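Local coordinates for PAN2-PAN3 deadenylation complex catalytic subunit pan2 (Neurospora crassa, PDB 4CZX), which probably acts as catalytic subunit of a deadenylase that shortens the poly(A) tails of mRNA, this chain being its N-terminal WD40 beta-propeller domain, at residues D203-C208 and F229-M234; M251-L256 and F293-T298; G288-F293 and K302-N307. All blocks are in the same frame, centred on the assembly; numbering follows the deposited sequence.

Contact 1 (D203-C208 and F229-M234); sequences DFIVTC and FDLKNM
The carbonyl oxygen of F229 accepts a hydrogen bond from I205 N and a weaker CA-H...O contact from F204. I205 N lies 2.8 Å from F229 O, and F204 CA is 3.2 Å from F229 O. F229 N answers with a bond of 2.9 Å to I205 O, making I205 and F229 an antiparallel hydrogen-bonded pair, followed by the non-hydrogen-bonded pair F204 and D230. Past these the regular pairing gives out: L231 N still donates to D203 O at 2.8 Å, but from 54° above the carbonyl plane.

I205 and F229 lie side by side and point the same way, I205 CD1 coming to 3.9 Å from F229 CD2. CG1 of I205 sits anti to its carbonyl carbon (chi1 -42°) and meets L231 CG at 3.8 Å, while L231 CD2 also touches the isoleucine tip. The D230 carboxylate turns back on its own chain in an Asx motif. Its OD1 accepts N233 N from above the carboxylate plane, and its OD2 is met on the syn side by N233 ND2 at 2.8 Å, so N233 grips both oxygens and probably holds the carboxylate from turning. The carboxylate of D203 has its salt bridge with R163.

Strands 204-210 and 225-230 are the middle pair of a four-stranded propeller blade, flanked by strands 194-200 and 235-241. F204 packs on M251 of strand 248-251, whereas the F229 ring meets W188 of strand 184-189 with planes at about 45°.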
ATOM      1  N   ASP A 203      16.846 -44.933  24.137  1.00 34.79           N
ATOM      2  CA  ASP A 203      17.564 -46.183  23.870  1.00 35.48           C
ATOM      3  C   ASP A 203      18.009 -46.402  22.416  1.00 37.51           C
ATOM      4  O   ASP A 203      18.850 -47.271  22.157  1.00 38.86           O
ATOM      5  CB  ASP A 203      16.716 -47.383  24.292  1.00 38.89           C
ATOM      6  CG  ASP A 203      16.473 -47.425  25.786  1.00 49.45           C
ATOM      7  OD1 ASP A 203      17.261 -46.816  26.549  1.00 44.66           O
ATOM      8  OD2 ASP A 203      15.490 -48.079  26.190  1.00 51.26           O
ATOM      9  N   PHE A 204      17.448 -45.650  21.470  1.00 35.33           N
ATOM     10  CA  PHE A 204      17.744 -45.887  20.056  1.00 32.41           C
ATOM     11  C   PHE A 204      17.923 -44.630  19.219  1.00 33.34           C
ATOM     12  O   PHE A 204      17.350 -43.582  19.516  1.00 34.52           O
ATOM     13  CB  PHE A 204      16.628 -46.711  19.400  1.00 33.45           C
ATOM     14  CG  PHE A 204      16.387 -48.045  20.051  1.00 37.03           C
ATOM     15  CD1 PHE A 204      17.163 -49.146  19.721  1.00 42.64           C
ATOM     16  CD2 PHE A 204      15.372 -48.199  20.978  1.00 38.41           C
ATOM     17  CE1 PHE A 204      16.930 -50.383  20.331  1.00 46.28           C
ATOM     18  CE2 PHE A 204      15.140 -49.431  21.589  1.00 39.36           C
ATOM     19  CZ  PHE A 204      15.919 -50.516  21.255  1.00 41.27           C
ATOM     20  N   ILE A 205      18.718 -44.758  18.159  1.00 30.12           N
ATOM     21  CA  ILE A 205      18.630 -43.850  17.020  1.00 30.65           C
ATOM     22  C   ILE A 205      18.124 -44.619  15.806  1.00 34.38           C
ATOM     23  O   ILE A 205      18.508 -45.776  15.597  1.00 33.60           O
ATOM     24  CB  ILE A 205      19.978 -43.211  16.647  1.00 33.17           C
ATOM     25  CG1 ILE A 205      20.752 -42.775  17.890  1.00 35.13           C
ATOM     26  CG2 ILE A 205      19.761 -42.049  15.652  1.00 28.74           C
ATOM     27  CD1 ILE A 205      22.138 -42.249  17.561  1.00 35.10           C
ATOM     28  N   VAL A 206      17.261 -43.984  15.018  1.00 28.83           N
ATOM     29  CA  VAL A 206      16.831 -44.557  13.749  1.00 28.92           C
ATOM     30  C   VAL A 206      16.945 -43.501  12.646  1.00 32.85           C
ATOM     31  O   VAL A 206      16.640 -42.324  12.856  1.00 28.74           O
ATOM     32  CB  VAL A 206      15.386 -45.109  13.816  1.00 28.15           C
ATOM     33  CG1 VAL A 206      15.348 -46.449  14.541  1.00 31.18           C
ATOM     34  CG2 VAL A 206      14.434 -44.082  14.466  1.00 30.97           C
ATOM     35  N   THR A 207      17.422 -43.908  11.471  1.00 31.15           N
ATOM     36  CA  THR A 207      17.569 -42.959  10.374  1.00 31.16           C
ATOM     37  C   THR A 207      17.108 -43.530   9.051  1.00 30.05           C
ATOM     38  O   THR A 207      17.115 -44.753   8.847  1.00 31.58           O
ATOM     39  CB  THR A 207      19.034 -42.479  10.180  1.00 34.11           C
ATOM     40  OG1 THR A 207      19.861 -43.594   9.817  1.00 37.17           O
ATOM     41  CG2 THR A 207      19.570 -41.799  11.442  1.00 31.16           C
ATOM     42  N   CYS A 208      16.712 -42.620   8.164  1.00 28.33           N
ATOM     43  CA  CYS A 208      16.465 -42.924   6.761  1.00 31.32           C
ATOM     44  C   CYS A 208      17.427 -42.093   5.916  1.00 31.28           C
ATOM     45  O   CYS A 208      17.761 -40.977   6.282  1.00 31.06           O
ATOM     46  CB  CYS A 208      15.020 -42.593   6.376  1.00 29.78           C
ATOM     47  SG  CYS A 208      13.783 -43.463   7.338  1.00 34.44           S
ATOM     48  N   PHE A 229      20.642 -47.672  15.736  1.00 37.68           N
ATOM     49  CA  PHE A 229      21.775 -47.572  16.649  1.00 37.49           C
ATOM     50  C   PHE A 229      21.309 -47.701  18.100  1.00 41.81           C
ATOM     51  O   PHE A 229      20.313 -47.095  18.487  1.00 39.15           O
ATOM     52  CB  PHE A 229      22.512 -46.242  16.442  1.00 35.75           C
ATOM     53  CG  PHE A 229      23.812 -46.145  17.192  1.00 33.39           C
ATOM     54  CD1 PHE A 229      24.990 -46.578  16.606  1.00 40.38           C
ATOM     55  CD2 PHE A 229      23.857 -45.604  18.472  1.00 36.24           C
ATOM     56  CE1 PHE A 229      26.192 -46.492  17.281  1.00 42.04           C
ATOM     57  CE2 PHE A 229      25.059 -45.522  19.158  1.00 41.82           C
ATOM     58  CZ  PHE A 229      26.235 -45.973  18.552  1.00 39.29           C
ATOM     59  N   ASP A 230      22.039 -48.496  18.879  1.00 42.33           N
ATOM     60  CA  ASP A 230      21.748 -48.745  20.290  1.00 41.00           C
ATOM     61  C   ASP A 230      22.375 -47.656  21.148  1.00 40.03           C
ATOM     62  O   ASP A 230      23.588 -47.631  21.314  1.00 43.15           O
ATOM     63  CB  ASP A 230      22.284 -50.129  20.689  1.00 40.27           C
ATOM     64  CG  ASP A 230      22.030 -50.488  22.159  1.00 46.60           C
ATOM     65  OD1 ASP A 230      21.626 -49.627  22.979  1.00 46.82           O
ATOM     66  OD2 ASP A 230      22.262 -51.669  22.490  1.00 49.61           O
ATOM     67  N   LEU A 231      21.551 -46.768  21.699  1.00 38.05           N
ATOM     68  CA  LEU A 231      22.056 -45.625  22.458  1.00 43.40           C
ATOM     69  C   LEU A 231      22.479 -46.016  23.869  1.00 52.73           C
ATOM     70  O   LEU A 231      23.338 -45.370  24.472  1.00 49.29           O
ATOM     71  CB  LEU A 231      21.004 -44.508  22.533  1.00 42.19           C
ATOM     72  CG  LEU A 231      21.196 -43.290  21.633  1.00 44.50           C
ATOM     73  CD1 LEU A 231      20.381 -42.108  22.142  1.00 39.50           C
ATOM     74  CD2 LEU A 231      22.675 -42.920  21.475  1.00 42.60           C
ATOM     75  N   LYS A 232      21.869 -47.075  24.389  1.00 56.38           N
ATOM     76  CA  LYS A 232      22.153 -47.540  25.734  1.00 62.12           C
ATOM     77  C   LYS A 232      23.567 -48.106  25.805  1.00 62.83           C
ATOM     78  O   LYS A 232      24.352 -47.745  26.680  1.00 66.21           O
ATOM     79  CB  LYS A 232      21.118 -48.587  26.158  1.00 67.28           C
ATOM     80  CG  LYS A 232      21.139 -48.957  27.637  1.00 74.83           C
ATOM     81  CD  LYS A 232      20.205 -50.131  27.906  1.00 80.07           C
ATOM     82  CE  LYS A 232      20.383 -50.688  29.313  1.00 89.02           C
ATOM     83  NZ  LYS A 232      20.030 -49.687  30.359  1.00 93.42           N
ATOM     84  N   ASN A 233      23.893 -48.978  24.859  1.00 57.79           N
ATOM     85  CA  ASN A 233      25.195 -49.629  24.843  1.00 56.02           C
ATOM     86  C   ASN A 233      26.141 -49.083  23.772  1.00 55.82           C
ATOM     87  O   ASN A 233      27.211 -49.649  23.543  1.00 55.11           O
ATOM     88  CB  ASN A 233      25.006 -51.140  24.663  1.00 64.93           C
ATOM     89  CG  ASN A 233      24.006 -51.721  25.654  1.00 67.60           C
ATOM     90  OD1 ASN A 233      24.314 -51.893  26.834  1.00 70.13           O
ATOM     91  ND2 ASN A 233      22.800 -52.018  25.179  1.00 66.05           N
ATOM     92  N   MET A 234      25.730 -47.993  23.121  1.00 56.90           N
ATOM     93  CA  MET A 234      26.546 -47.273  22.131  1.00 51.84           C
ATOM     94  C   MET A 234      27.151 -48.144  21.032  1.00 47.94           C
ATOM     95  O   MET A 234      28.358 -48.105  20.804  1.00 52.41           O
ATOM     96  CB  MET A 234      27.669 -46.505  22.829  1.00 51.54           C
ATOM     97  CG  MET A 234      27.177 -45.378  23.727  1.00 50.81           C
ATOM     98  SD  MET A 234      26.399 -44.042  22.794  1.00 52.72           S
ATOM     99  CE  MET A 234      27.829 -43.094  22.295  1.00 52.43           C
TER

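Contact 2 (M251-L256 and F293-T298); sequences MHPRML and FDVSRT
P253 and R254, in the loop after strand 248-251, lean on the turn S296-T298 that follows strand 290-295, joining two neighbouring blades of the beta-propeller. No hydrogen bond crosses between the two segments, and the tight part is a fit of side-chain carbons against carbonyl oxygens. The proline ring lies against the turn: P253 CB comes to 3.2 Å from R297 O, and P253 CG to 3.5 Å from S296 O.

Next to it the arginine runs extended from CG to NE alongside T298, and R254 CD reaches T298 O at 3.2 Å. The same T298 O stands 3.0 Å above one face of the R254 guanidinium, offset toward its rim, so it meets the flat group from above and the angles to NE and NH1 are too poor for bonding. Farther along, R254 NH2 lies 3.5 Å from T298 CG2, a methyl held anti to the carbonyl carbon. NH1 instead forms a salt bridge with E300, and T298 OG1 bonds with Q321 O and E300 N. For all this close fit, R254 remains an exposed residue.

Toward the strands the packing slackens, although V295 is buried. V295 CG1, between the backbone N and the carbonyl carbon (chi1 63°), is 3.9 Å from M251 O and only 4.3 Å from P253 CD. R297 lies on the solvent side, its NH1 tied down by F35 O. Within the loop the turn beneath R254 is braced by a histidine: R254 N donates to H252 ND1 at 3.2 Å, lying close to the plane of the imidazole.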
ATOM      1  N   MET A 251      10.114 -42.974  16.223  1.00 30.65           N
ATOM      2  CA  MET A 251       9.954 -43.918  17.327  1.00 30.64           C
ATOM      3  C   MET A 251       8.546 -43.779  17.877  1.00 36.46           C
ATOM      4  O   MET A 251       8.030 -42.663  18.002  1.00 34.07           O
ATOM      5  CB  MET A 251      10.973 -43.662  18.437  1.00 30.35           C
ATOM      6  CG  MET A 251      12.407 -43.934  18.026  1.00 36.13           C
ATOM      7  SD  MET A 251      12.678 -45.652  17.549  1.00 36.34           S
ATOM      8  CE  MET A 251      12.317 -46.547  19.069  1.00 31.75           C
ATOM      9  N   HIS A 252       7.923 -44.909  18.184  1.00 33.12           N
ATOM     10  CA  HIS A 252       6.608 -44.917  18.798  1.00 37.99           C
ATOM     11  C   HIS A 252       6.760 -44.489  20.255  1.00 31.71           C
ATOM     12  O   HIS A 252       7.552 -45.078  20.989  1.00 39.59           O
ATOM     13  CB  HIS A 252       5.975 -46.304  18.689  1.00 37.05           C
ATOM     14  CG  HIS A 252       4.488 -46.302  18.842  1.00 46.45           C
ATOM     15  ND1 HIS A 252       3.862 -46.031  20.041  1.00 46.74           N
ATOM     16  CD2 HIS A 252       3.501 -46.542  17.947  1.00 49.62           C
ATOM     17  CE1 HIS A 252       2.553 -46.094  19.875  1.00 50.31           C
ATOM     18  NE2 HIS A 252       2.307 -46.406  18.614  1.00 50.57           N
ATOM     19  N   PRO A 253       6.017 -43.451  20.672  1.00 34.19           N
ATOM     20  CA  PRO A 253       6.174 -42.875  22.016  1.00 33.86           C
ATOM     21  C   PRO A 253       5.663 -43.782  23.134  1.00 42.89           C
ATOM     22  O   PRO A 253       6.023 -43.568  24.299  1.00 42.04           O
ATOM     23  CB  PRO A 253       5.349 -41.581  21.942  1.00 37.11           C
ATOM     24  CG  PRO A 253       4.327 -41.857  20.910  1.00 40.24           C
ATOM     25  CD  PRO A 253       4.999 -42.736  19.882  1.00 37.08           C
ATOM     26  N   ARG A 254       4.849 -44.783  22.805  1.00 42.73           N
ATOM     27  CA  ARG A 254       4.321 -45.667  23.845  1.00 44.78           C
ATOM     28  C   ARG A 254       4.888 -47.073  23.737  1.00 45.37           C
ATOM     29  O   ARG A 254       5.253 -47.672  24.744  1.00 50.82           O
ATOM     30  CB  ARG A 254       2.794 -45.692  23.803  1.00 49.20           C
ATOM     31  CG  ARG A 254       2.179 -44.499  24.527  1.00 54.36           C
ATOM     32  CD  ARG A 254       0.663 -44.492  24.473  1.00 61.17           C
ATOM     33  NE  ARG A 254       0.120 -43.295  25.112  1.00 65.01           N
ATOM     34  CZ  ARG A 254      -1.151 -42.911  25.030  1.00 69.26           C
ATOM     35  NH1 ARG A 254      -2.019 -43.628  24.327  1.00 71.35           N
ATOM     36  NH2 ARG A 254      -1.553 -41.807  25.648  1.00 67.72           N
ATOM     37  N   MET A 255       4.966 -47.602  22.520  1.00 43.69           N
ATOM     38  CA  MET A 255       5.656 -48.866  22.288  1.00 46.35           C
ATOM     39  C   MET A 255       7.142 -48.573  22.108  1.00 50.83           C
ATOM     40  O   MET A 255       7.587 -48.234  21.000  1.00 44.16           O
ATOM     41  CB  MET A 255       5.087 -49.576  21.065  1.00 49.37           C
ATOM     42  CG  MET A 255       3.618 -49.917  21.168  1.00 55.18           C
ATOM     43  SD  MET A 255       2.986 -50.492  19.587  1.00 81.80           S
ATOM     44  CE  MET A 255       1.822 -51.736  20.111  1.00 62.63           C
ATOM     45  N   LEU A 256       7.905 -48.708  23.190  1.00 46.69           N
ATOM     46  CA  LEU A 256       9.240 -48.107  23.272  1.00 52.60           C
ATOM     47  C   LEU A 256      10.322 -48.698  22.364  1.00 52.48           C
ATOM     48  O   LEU A 256      11.318 -48.033  22.085  1.00 60.60           O
ATOM     49  CB  LEU A 256       9.740 -48.162  24.713  1.00 50.04           C
ATOM     50  CG  LEU A 256       8.981 -47.234  25.662  1.00 58.70           C
ATOM     51  CD1 LEU A 256       9.563 -47.307  27.067  1.00 62.72           C
ATOM     52  CD2 LEU A 256       9.007 -45.818  25.134  1.00 53.56           C
ATOM     53  N   PHE A 293       6.635 -36.415   7.718  1.00 26.86           N
ATOM     54  CA  PHE A 293       5.916 -37.338   8.584  1.00 27.50           C
ATOM     55  C   PHE A 293       6.150 -36.988  10.055  1.00 26.07           C
ATOM     56  O   PHE A 293       7.256 -36.599  10.436  1.00 26.64           O
ATOM     57  CB  PHE A 293       6.360 -38.787   8.303  1.00 25.90           C
ATOM     58  CG  PHE A 293       5.772 -39.789   9.243  1.00 30.04           C
ATOM     59  CD1 PHE A 293       4.416 -40.075   9.205  1.00 34.24           C
ATOM     60  CD2 PHE A 293       6.572 -40.447  10.169  1.00 34.42           C
ATOM     61  CE1 PHE A 293       3.865 -41.004  10.065  1.00 39.19           C
ATOM     62  CE2 PHE A 293       6.024 -41.382  11.041  1.00 36.12           C
ATOM     63  CZ  PHE A 293       4.670 -41.651  10.993  1.00 33.67           C
ATOM     64  N   ASP A 294       5.117 -37.112  10.882  1.00 25.58           N
ATOM     65  CA  ASP A 294       5.320 -37.070  12.327  1.00 25.48           C
ATOM     66  C   ASP A 294       4.266 -37.915  13.036  1.00 28.54           C
ATOM     67  O   ASP A 294       3.230 -38.259  12.453  1.00 30.03           O
ATOM     68  CB  ASP A 294       5.286 -35.612  12.852  1.00 25.40           C
ATOM     69  CG  ASP A 294       5.921 -35.464  14.228  1.00 30.99           C
ATOM     70  OD1 ASP A 294       6.725 -36.348  14.621  1.00 27.14           O
ATOM     71  OD2 ASP A 294       5.605 -34.469  14.926  1.00 27.24           O
ATOM     72  N   VAL A 295       4.545 -38.242  14.294  1.00 26.32           N
ATOM     73  CA  VAL A 295       3.605 -38.957  15.157  1.00 26.58           C
ATOM     74  C   VAL A 295       3.352 -38.117  16.413  1.00 30.03           C
ATOM     75  O   VAL A 295       4.251 -37.428  16.889  1.00 28.60           O
ATOM     76  CB  VAL A 295       4.136 -40.357  15.552  1.00 32.79           C
ATOM     77  CG1 VAL A 295       5.421 -40.241  16.376  1.00 32.11           C
ATOM     78  CG2 VAL A 295       3.079 -41.140  16.322  1.00 31.35           C
ATOM     79  N   SER A 296       2.126 -38.141  16.921  1.00 29.75           N
ATOM     80  CA  SER A 296       1.774 -37.367  18.122  1.00 31.18           C
ATOM     81  C   SER A 296       2.371 -37.970  19.395  1.00 32.69           C
ATOM     82  O   SER A 296       2.805 -39.122  19.394  1.00 32.59           O
ATOM     83  CB  SER A 296       0.259 -37.271  18.263  1.00 33.38           C
ATOM     84  OG  SER A 296      -0.308 -38.520  18.638  1.00 38.85           O
ATOM     85  N   ARG A 297       2.356 -37.206  20.490  1.00 32.28           N
ATOM     86  CA  ARG A 297       2.942 -37.668  21.756  1.00 32.20           C
ATOM     87  C   ARG A 297       2.288 -38.937  22.287  1.00 38.18           C
ATOM     88  O   ARG A 297       2.944 -39.752  22.944  1.00 38.47           O
ATOM     89  CB  ARG A 297       2.851 -36.575  22.826  1.00 35.72           C
ATOM     90  CG  ARG A 297       3.683 -35.323  22.546  1.00 43.97           C
ATOM     91  CD  ARG A 297       5.163 -35.645  22.393  1.00 55.15           C
ATOM     92  NE  ARG A 297       5.975 -34.453  22.136  1.00 60.45           N
ATOM     93  CZ  ARG A 297       5.987 -33.777  20.986  1.00 59.21           C
ATOM     94  NH1 ARG A 297       5.208 -34.154  19.976  1.00 48.35           N
ATOM     95  NH2 ARG A 297       6.767 -32.709  20.848  1.00 57.88           N
ATOM     96  N   THR A 298       0.996 -39.105  22.018  1.00 39.31           N
ATOM     97  CA  THR A 298       0.277 -40.294  22.470  1.00 41.75           C
ATOM     98  C   THR A 298       0.496 -41.489  21.548  1.00 35.58           C
ATOM     99  O   THR A 298       0.187 -42.627  21.910  1.00 41.33           O
ATOM    100  CB  THR A 298      -1.228 -40.039  22.553  1.00 43.82           C
ATOM    101  OG1 THR A 298      -1.707 -39.660  21.255  1.00 40.22           O
ATOM    102  CG2 THR A 298      -1.533 -38.937  23.565  1.00 38.63           C
TER

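Contact 3 (G288-F293 and K302-N307); sequences GVVLHF and KALADN
Strands 290-295 and 302-306 form an antiparallel beta hairpin interrupted by a classic bulge, in which L291 and H292 both face A305. A305 O accepts from both residues, L291 N at 2.7 Å in the carbonyl plane and H292 N at 3.2 Å. A305 N returns a bond of 2.9 Å to H292 O, and the extra residue shifts the register by one toward V290 and D306.

On the buried face, with CG anti to the backbone N (chi1 174°), the F293 ring lies beside L304, which meets its edge, F293 CD1 being 3.8 Å from L304 CG. V290 CG2 reaches L304 CD2 from the same strand as F293. H292 shares the other face with A305, whose CB sits at the imidazole edge; H292 NE2 is bonded to A30 O.

At the open end of the hairpin, side chains join the backbone in the bonding. N307 OD1 accepts V289 N at 2.8 Å from above its carbonyl plane, while N307 N donates to V289 O at 2.8 Å. An alanine in place of N307 would probably leave V289 N without its side-chain acceptor, although the CB packing on L291 CD1 would remain. G288 N binds D306 OD2 at 3.1 Å, 66° above the carboxylate plane; D306 OD1 takes K308 N, and N310 N at the start of strand 310-315.

Strand 310-315 continues the sheet and strand 10-16 from the N terminus completes it, the ring closure characteristic of beta-propellers.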
ATOM      1  N   GLY A 288       0.046 -36.859  -3.606  1.00 38.44           N
ATOM      2  CA  GLY A 288       1.382 -36.771  -4.164  1.00 42.62           C
ATOM      3  C   GLY A 288       2.390 -37.648  -3.455  1.00 39.07           C
ATOM      4  O   GLY A 288       2.027 -38.597  -2.761  1.00 41.88           O
ATOM      5  N   VAL A 289       3.665 -37.323  -3.646  1.00 38.78           N
ATOM      6  CA  VAL A 289       4.764 -38.011  -2.985  1.00 35.53           C
ATOM      7  C   VAL A 289       4.867 -37.524  -1.538  1.00 35.83           C
ATOM      8  O   VAL A 289       4.850 -36.322  -1.294  1.00 31.39           O
ATOM      9  CB  VAL A 289       6.091 -37.752  -3.706  1.00 38.24           C
ATOM     10  CG1 VAL A 289       7.242 -38.382  -2.953  1.00 40.69           C
ATOM     11  CG2 VAL A 289       6.025 -38.266  -5.147  1.00 49.51           C
ATOM     12  N   VAL A 290       4.963 -38.445  -0.584  1.00 34.43           N
ATOM     13  CA  VAL A 290       5.077 -38.047   0.819  1.00 34.00           C
ATOM     14  C   VAL A 290       6.430 -37.377   1.042  1.00 35.97           C
ATOM     15  O   VAL A 290       7.462 -37.897   0.607  1.00 33.89           O
ATOM     16  CB  VAL A 290       4.914 -39.249   1.783  1.00 34.04           C
ATOM     17  CG1 VAL A 290       5.066 -38.793   3.225  1.00 27.16           C
ATOM     18  CG2 VAL A 290       3.566 -39.908   1.578  1.00 33.51           C
ATOM     19  N   LEU A 291       6.411 -36.209   1.683  1.00 26.43           N
ATOM     20  CA  LEU A 291       7.626 -35.432   1.949  1.00 25.17           C
ATOM     21  C   LEU A 291       7.973 -35.307   3.428  1.00 26.32           C
ATOM     22  O   LEU A 291       9.145 -35.135   3.778  1.00 28.17           O
ATOM     23  CB  LEU A 291       7.494 -34.018   1.384  1.00 25.62           C
ATOM     24  CG  LEU A 291       7.473 -33.869  -0.135  1.00 32.73           C
ATOM     25  CD1 LEU A 291       7.394 -32.395  -0.475  1.00 35.45           C
ATOM     26  CD2 LEU A 291       8.702 -34.504  -0.767  1.00 36.74           C
ATOM     27  N   HIS A 292       6.950 -35.323   4.284  1.00 28.39           N
ATOM     28  CA  HIS A 292       7.162 -35.191   5.728  1.00 27.02           C
ATOM     29  C   HIS A 292       6.209 -36.068   6.509  1.00 25.59           C
ATOM     30  O   HIS A 292       5.120 -36.402   6.040  1.00 29.34           O
ATOM     31  CB  HIS A 292       7.003 -33.726   6.193  1.00 24.95           C
ATOM     32  CG  HIS A 292       7.739 -32.746   5.343  1.00 25.73           C
ATOM     33  ND1 HIS A 292       9.106 -32.587   5.402  1.00 26.47           N
ATOM     34  CD2 HIS A 292       7.294 -31.870   4.411  1.00 25.24           C
ATOM     35  CE1 HIS A 292       9.477 -31.683   4.510  1.00 26.57           C
ATOM     36  NE2 HIS A 292       8.395 -31.222   3.905  1.00 32.13           N
ATOM     37  N   PHE A 293       6.635 -36.415   7.718  1.00 26.86           N
ATOM     38  CA  PHE A 293       5.916 -37.338   8.584  1.00 27.50           C
ATOM     39  C   PHE A 293       6.150 -36.988  10.055  1.00 26.07           C
ATOM     40  O   PHE A 293       7.256 -36.599  10.436  1.00 26.64           O
ATOM     41  CB  PHE A 293       6.360 -38.787   8.303  1.00 25.90           C
ATOM     42  CG  PHE A 293       5.772 -39.789   9.243  1.00 30.04           C
ATOM     43  CD1 PHE A 293       4.416 -40.075   9.205  1.00 34.24           C
ATOM     44  CD2 PHE A 293       6.572 -40.447  10.169  1.00 34.42           C
ATOM     45  CE1 PHE A 293       3.865 -41.004  10.065  1.00 39.19           C
ATOM     46  CE2 PHE A 293       6.024 -41.382  11.041  1.00 36.12           C
ATOM     47  CZ  PHE A 293       4.670 -41.651  10.993  1.00 33.67           C
ATOM     48  N   LYS A 302      -1.038 -39.928  13.339  1.00 31.54           N
ATOM     49  CA  LYS A 302       0.033 -39.962  12.347  1.00 30.96           C
ATOM     50  C   LYS A 302      -0.225 -38.917  11.270  1.00 33.03           C
ATOM     51  O   LYS A 302      -1.294 -38.907  10.659  1.00 39.02           O
ATOM     52  CB  LYS A 302       0.153 -41.342  11.686  1.00 34.99           C
ATOM     53  CG  LYS A 302       0.826 -42.423  12.531  1.00 38.76           C
ATOM     54  CD  LYS A 302      -0.084 -42.956  13.634  1.00 42.04           C
ATOM     55  CE  LYS A 302       0.519 -44.196  14.281  1.00 39.31           C
ATOM     56  NZ  LYS A 302      -0.361 -44.782  15.344  1.00 41.73           N
ATOM     57  N   ALA A 303       0.750 -38.052  11.028  1.00 29.15           N
ATOM     58  CA  ALA A 303       0.582 -36.990  10.031  1.00 29.01           C
ATOM     59  C   ALA A 303       1.568 -37.149   8.891  1.00 28.13           C
ATOM     60  O   ALA A 303       2.730 -37.462   9.122  1.00 32.08           O
ATOM     61  CB  ALA A 303       0.744 -35.624  10.674  1.00 25.68           C
ATOM     62  N   LEU A 304       1.096 -36.898   7.669  1.00 25.27           N
ATOM     63  CA  LEU A 304       1.906 -37.033   6.465  1.00 24.41           C
ATOM     64  C   LEU A 304       1.649 -35.850   5.537  1.00 30.66           C
ATOM     65  O   LEU A 304       0.494 -35.547   5.235  1.00 33.45           O
ATOM     66  CB  LEU A 304       1.589 -38.338   5.729  1.00 30.69           C
ATOM     67  CG  LEU A 304       1.815 -39.694   6.401  1.00 35.27           C
ATOM     68  CD1 LEU A 304       0.663 -40.072   7.332  1.00 46.50           C
ATOM     69  CD2 LEU A 304       2.007 -40.763   5.342  1.00 39.81           C
ATOM     70  N   ALA A 305       2.706 -35.179   5.091  1.00 24.90           N
ATOM     71  CA  ALA A 305       2.535 -34.098   4.126  1.00 29.48           C
ATOM     72  C   ALA A 305       3.085 -34.539   2.785  1.00 31.69           C
ATOM     73  O   ALA A 305       4.128 -35.197   2.738  1.00 32.29           O
ATOM     74  CB  ALA A 305       3.230 -32.819   4.598  1.00 27.30           C
ATOM     75  N   ASP A 306       2.388 -34.193   1.698  1.00 27.30           N
ATOM     76  CA  ASP A 306       2.824 -34.630   0.373  1.00 24.30           C
ATOM     77  C   ASP A 306       3.227 -33.459  -0.517  1.00 29.02           C
ATOM     78  O   ASP A 306       3.036 -32.292  -0.157  1.00 32.60           O
ATOM     79  CB  ASP A 306       1.747 -35.495  -0.318  1.00 33.14           C
ATOM     80  CG  ASP A 306       0.498 -34.715  -0.753  1.00 37.47           C
ATOM     81  OD1 ASP A 306       0.519 -33.471  -0.876  1.00 32.29           O
ATOM     82  OD2 ASP A 306      -0.533 -35.378  -0.995  1.00 42.16           O
ATOM     83  N   ASN A 307       3.780 -33.768  -1.688  1.00 30.94           N
ATOM     84  CA  ASN A 307       4.310 -32.703  -2.525  1.00 32.99           C
ATOM     85  C   ASN A 307       3.214 -32.003  -3.323  1.00 33.27           C
ATOM     86  O   ASN A 307       3.498 -31.108  -4.112  1.00 30.33           O
ATOM     87  CB  ASN A 307       5.404 -33.246  -3.453  1.00 33.51           C
ATOM     88  CG  ASN A 307       4.864 -34.121  -4.551  1.00 31.73           C
ATOM     89  OD1 ASN A 307       3.779 -34.685  -4.441  1.00 36.64           O
ATOM     90  ND2 ASN A 307       5.622 -34.234  -5.632  1.00 38.13           N
TER

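Along the chain, contact 1 comes first: it closes the loop between strands 204-210 and 225-230 of one blade and ends before contact 2 opens. M251 then links the two, its side chain packing on F204 and V206. Contact 2 spans the intervening strands 258-262, 267-272 and 279-283 to join one blade to the next. Contact 3 opens before contact 2 has closed, so their segments cross: they share F293 and strand 290-295, and a probable hydrogen bond from A303 N to D294 O carries the hairpin pairing on between them. Contacts 1 and 3 do not touch, their nearest atoms lying about 8 Å apart. Contact 2 thus joins two blades, and M251 brings in the preceding one.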